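Alpha-ketoglutarate-dependent non-heme iron oxygenase EasH (Aspergillus japonicus, PDB 5M0T) probably oxidises an ergot alkaloid intermediate in cycloclavine biosynthesis, using non-heme iron(II) and 2-oxoglutarate. Local coordinates at residues Leu28-Phe39 and Gly199-Thr208. Residues are numbered along the deposited sequence; the frame is centred on the assembly and turned at random.
Sequences LQEDGVVVIEGF and GDAVLFTGKT. With ZN (zinc ion), chain G.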
loop_
_atom_site.group_PDB
_atom_site.type_symbol
_atom_site.label_atom_id
_atom_site.label_comp_id
_atom_site.label_asym_id
_atom_site.label_seq_id
_atom_site.Cartn_x
_atom_site.Cartn_y
_atom_site.Cartn_z
ATOM N N LEU A 28 -12.460 -17.354 -14.619
ATOM C CA LEU A 28 -11.636 -16.955 -13.478
ATOM C C LEU A 28 -12.397 -17.056 -12.148
ATOM O O LEU A 28 -11.857 -17.556 -11.174
ATOM C CB LEU A 28 -11.092 -15.534 -13.682
ATOM C CG LEU A 28 -10.031 -15.049 -12.705
ATOM C CD1 LEU A 28 -8.754 -15.855 -12.878
ATOM C CD2 LEU A 28 -9.750 -13.563 -12.885
ATOM N N GLN A 29 -13.644 -16.593 -12.111
ATOM C CA GLN A 29 -14.508 -16.753 -10.932
ATOM C C GLN A 29 -14.789 -18.211 -10.576
ATOM O O GLN A 29 -14.774 -18.585 -9.404
ATOM C CB GLN A 29 -15.868 -16.101 -11.159
ATOM C CG GLN A 29 -15.861 -14.603 -11.155
ATOM C CD GLN A 29 -17.263 -14.034 -11.351
ATOM O OE1 GLN A 29 -17.975 -14.405 -12.281
ATOM N NE2 GLN A 29 -17.661 -13.130 -10.470
ATOM N N GLU A 30 -15.094 -19.014 -11.590
ATOM C CA GLU A 30 -15.444 -20.409 -11.388
ATOM C C GLU A 30 -14.228 -21.281 -11.019
ATOM O O GLU A 30 -14.345 -22.150 -10.162
ATOM C CB GLU A 30 -16.153 -20.955 -12.631
ATOM C CG GLU A 30 -17.514 -20.295 -12.847
ATOM C CD GLU A 30 -18.158 -20.569 -14.209
ATOM O OE1 GLU A 30 -17.521 -21.169 -15.103
ATOM O OE2 GLU A 30 -19.328 -20.164 -14.389
ATOM N N ASP A 31 -13.090 -21.050 -11.678
ATOM C CA ASP A 31 -11.909 -21.934 -11.599
ATOM C C ASP A 31 -10.694 -21.333 -10.877
ATOM O O ASP A 31 -9.816 -22.072 -10.450
ATOM C CB ASP A 31 -11.475 -22.353 -13.006
ATOM C CG ASP A 31 -12.480 -23.283 -13.704
ATOM O OD1 ASP A 31 -13.593 -23.519 -13.198
ATOM O OD2 ASP A 31 -12.148 -23.788 -14.793
ATOM N N GLY A 32 -10.643 -20.006 -10.760
ATOM C CA GLY A 32 -9.504 -19.309 -10.165
ATOM C C GLY A 32 -8.296 -19.158 -11.063
ATOM O O GLY A 32 -7.303 -18.532 -10.675
ATOM N N VAL A 33 -8.385 -19.705 -12.273
ATOM C CA VAL A 33 -7.271 -19.761 -13.186
ATOM C C VAL A 33 -7.815 -20.096 -14.568
ATOM O O VAL A 33 -8.719 -20.932 -14.695
ATOM C CB VAL A 33 -6.191 -20.787 -12.718
ATOM C CG1 VAL A 33 -6.758 -22.202 -12.591
ATOM C CG2 VAL A 33 -4.989 -20.779 -13.652
ATOM N N VAL A 34 -7.299 -19.420 -15.589
ATOM C CA VAL A 34 -7.651 -19.709 -16.992
ATOM C C VAL A 34 -6.453 -19.389 -17.886
ATOM O O VAL A 34 -5.711 -18.457 -17.603
ATOM C CB VAL A 34 -8.905 -18.898 -17.439
ATOM C CG1 VAL A 34 -8.703 -17.406 -17.247
ATOM C CG2 VAL A 34 -9.294 -19.191 -18.878
ATOM N N VAL A 35 -6.264 -20.165 -18.948
ATOM C CA VAL A 35 -5.262 -19.842 -19.974
ATOM C C VAL A 35 -5.875 -18.906 -21.036
ATOM O O VAL A 35 -6.906 -19.217 -21.640
ATOM C CB VAL A 35 -4.692 -21.113 -20.629
ATOM C CG1 VAL A 35 -3.738 -20.752 -21.768
ATOM C CG2 VAL A 35 -4.002 -21.995 -19.583
ATOM N N ILE A 36 -5.255 -17.742 -21.213
ATOM C CA ILE A 36 -5.601 -16.813 -22.286
ATOM C C ILE A 36 -4.697 -17.104 -23.483
ATOM O O ILE A 36 -3.502 -16.815 -23.442
ATOM C CB ILE A 36 -5.455 -15.329 -21.870
ATOM C CG1 ILE A 36 -6.205 -15.036 -20.568
ATOM C CG2 ILE A 36 -5.994 -14.417 -22.952
ATOM C CD1 ILE A 36 -6.063 -13.616 -20.055
ATOM N N GLU A 37 -5.276 -17.651 -24.547
ATOM C CA GLU A 37 -4.543 -17.868 -25.794
ATOM C C GLU A 37 -4.312 -16.529 -26.471
ATOM O O GLU A 37 -5.257 -15.753 -26.680
ATOM C CB GLU A 37 -5.284 -18.810 -26.757
ATOM C CG GLU A 37 -5.355 -20.260 -26.302
ATOM C CD GLU A 37 -3.998 -20.938 -26.206
ATOM O OE1 GLU A 37 -3.117 -20.662 -27.042
ATOM O OE2 GLU A 37 -3.814 -21.762 -25.292
ATOM N N GLY A 38 -3.046 -16.251 -26.775
ATOM C CA GLY A 38 -2.673 -15.049 -27.501
ATOM C C GLY A 38 -2.846 -13.784 -26.705
ATOM O O GLY A 38 -3.291 -12.778 -27.246
ATOM N N PHE A 39 -2.511 -13.827 -25.415
ATOM C CA PHE A 39 -2.558 -12.614 -24.589
ATOM C C PHE A 39 -1.640 -11.549 -25.195
ATOM O O PHE A 39 -2.031 -10.404 -25.357
ATOM C CB PHE A 39 -2.179 -12.934 -23.132
ATOM C CG PHE A 39 -2.092 -11.722 -22.248
ATOM C CD1 PHE A 39 -3.238 -10.982 -21.951
ATOM C CD2 PHE A 39 -0.863 -11.298 -21.737
ATOM C CE1 PHE A 39 -3.161 -9.849 -21.160
ATOM C CE2 PHE A 39 -0.778 -10.171 -20.941
ATOM C CZ PHE A 39 -1.926 -9.442 -20.661
ATOM N N GLY A 199 3.426 -16.115 -25.892
ATOM C CA GLY A 199 2.351 -15.135 -25.984
ATOM C C GLY A 199 1.069 -15.532 -25.278
ATOM O O GLY A 199 0.303 -14.655 -24.858
ATOM N N ASP A 200 0.820 -16.841 -25.147
ATOM C CA ASP A 200 -0.252 -17.354 -24.279
ATOM C C ASP A 200 0.104 -16.983 -22.854
ATOM O O ASP A 200 1.293 -16.874 -22.524
ATOM C CB ASP A 200 -0.440 -18.880 -24.421
ATOM C CG ASP A 200 -0.935 -19.301 -25.830
ATOM O OD1 ASP A 200 -1.413 -18.426 -26.582
ATOM O OD2 ASP A 200 -0.848 -20.493 -26.195
ATOM N N ALA A 201 -0.909 -16.748 -22.024
ATOM C CA ALA A 201 -0.703 -16.363 -20.637
ATOM C C ALA A 201 -1.591 -17.186 -19.757
ATOM O O ALA A 201 -2.721 -17.466 -20.133
ATOM C CB ALA A 201 -1.002 -14.902 -20.438
ATOM N N VAL A 202 -1.076 -17.620 -18.602
ATOM C CA VAL A 202 -1.930 -18.253 -17.608
ATOM C C VAL A 202 -2.324 -17.149 -16.611
ATOM O O VAL A 202 -1.466 -16.435 -16.090
ATOM C CB VAL A 202 -1.315 -19.533 -16.979
ATOM C CG1 VAL A 202 -0.079 -19.257 -16.120
ATOM C CG2 VAL A 202 -2.361 -20.257 -16.141
ATOM N N LEU A 203 -3.635 -16.994 -16.405
ATOM C CA LEU A 203 -4.204 -15.935 -15.571
ATOM C C LEU A 203 -4.765 -16.546 -14.288
ATOM O O LEU A 203 -5.619 -17.423 -14.370
ATOM C CB LEU A 203 -5.344 -15.239 -16.320
ATOM C CG LEU A 203 -5.941 -14.030 -15.609
ATOM C CD1 LEU A 203 -4.962 -12.871 -15.633
ATOM C CD2 LEU A 203 -7.284 -13.635 -16.208
ATOM N N PHE A 204 -4.296 -16.092 -13.119
ATOM C CA PHE A 204 -4.819 -16.577 -11.836
ATOM C C PHE A 204 -4.875 -15.486 -10.769
ATOM O O PHE A 204 -4.091 -14.543 -10.791
ATOM C CB PHE A 204 -4.055 -17.807 -11.344
ATOM C CG PHE A 204 -2.560 -17.635 -11.279
ATOM C CD1 PHE A 204 -1.950 -17.148 -10.126
ATOM C CD2 PHE A 204 -1.757 -17.978 -12.360
ATOM C CE1 PHE A 204 -0.570 -16.993 -10.062
ATOM C CE2 PHE A 204 -0.366 -17.827 -12.296
ATOM C CZ PHE A 204 0.225 -17.343 -11.149
ATOM N N THR A 205 -5.840 -15.604 -9.857
ATOM C CA THR A 205 -5.948 -14.690 -8.736
ATOM C C THR A 205 -4.920 -15.046 -7.674
ATOM O O THR A 205 -4.343 -16.126 -7.705
ATOM C CB THR A 205 -7.319 -14.761 -8.045
ATOM O OG1 THR A 205 -7.436 -15.997 -7.318
ATOM C CG2 THR A 205 -8.484 -14.577 -9.086
ATOM N N GLY A 206 -4.753 -14.159 -6.699
ATOM C CA GLY A 206 -3.871 -14.394 -5.569
ATOM C C GLY A 206 -4.362 -15.464 -4.608
ATOM O O GLY A 206 -3.685 -15.733 -3.627
ATOM N N LYS A 207 -5.535 -16.050 -4.870
ATOM C CA LYS A 207 -6.120 -17.073 -4.031
ATOM C C LYS A 207 -5.949 -18.470 -4.580
ATOM O O LYS A 207 -6.323 -19.412 -3.929
ATOM C CB LYS A 207 -7.600 -16.770 -3.831
ATOM C CG LYS A 207 -7.807 -15.463 -3.103
ATOM C CD LYS A 207 -9.273 -15.118 -2.981
ATOM C CE LYS A 207 -9.846 -15.455 -1.653
ATOM N NZ LYS A 207 -11.160 -14.785 -1.486
ATOM N N THR A 208 -5.360 -18.600 -5.762
ATOM C CA THR A 208 -5.233 -19.876 -6.434
ATOM C C THR A 208 -3.831 -20.448 -6.229
ATOM O O THR A 208 -2.834 -19.758 -6.464
ATOM C CB THR A 208 -5.526 -19.701 -7.930
ATOM O OG1 THR A 208 -6.862 -19.170 -8.096
ATOM C CG2 THR A 208 -5.396 -21.009 -8.685
HETATM ZN ZN ZN G . -1.674 -22.023 -27.111
HETATM O O HOH W 1 -0.826 -21.116 -28.665
#
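Val34 and Leu203 form a hydrogen-bonded antiparallel pair, with Val34 N to Leu203 O at 2.9 Å and Leu203 N to Val34 O at 2.8 Å. Ile36 and Ala201 repeat the pattern. On the face that carries Leu203, its CD2 meets Ile36 CD1 at 4.0 Å and also touches Leu28 CD2, whose chain crosses it at about a right angle. With CG anti to the backbone N (chi1 -175°), Leu203 carries CD2 to both of these partners. Val34 runs alongside the same chain, its CG1 against Leu203 CB. Phe39 CB packs on Ala201 CB at 3.5 Å. On the other face, Val33 CG2 lies 3.7 Å from Val202 CG2 and also touches Phe204 CB.

At the helix end of the ladder, Gly32 O takes a bond from Thr208 OG1 at 2.7 Å. The hydroxyl sits above the carbonyl plane. A weak bond from Thr205 N reaches the same oxygen. Thr205 OG1 accepts from Lys207 N in an ST turn.

These are neighbouring strands of the large sheet in the cupin-type fold of the phytanoyl-CoA dioxygenase family. Strand 33-37 lies between 14-16 and 201-205, and strand 152-158 flanks 201-205 on its far side. Phe204 leaves the sheet on the Val33 face. Its side chain lies about 5 Å from both the iron and the 2-oxoglutarate at their nearest atoms, and its ring meets that of the iron ligand His210.

At the other end, Glu37 OE1 and Asp200 OD2 each bind a zinc ion at 2.0 Å, and a water is a third ligand. The carboxylate planes are turned 78° apart. The metal probably offsets the repulsion between the two acids. Asp200 OD1 accepts a hydrogen bond from Gly38 N at 2.7 Å, on the anti side and somewhat out of the carboxylate plane. Arg14 forms a salt bridge with Glu37 OE2, and Asn197 N bonds to Asp200 OD2.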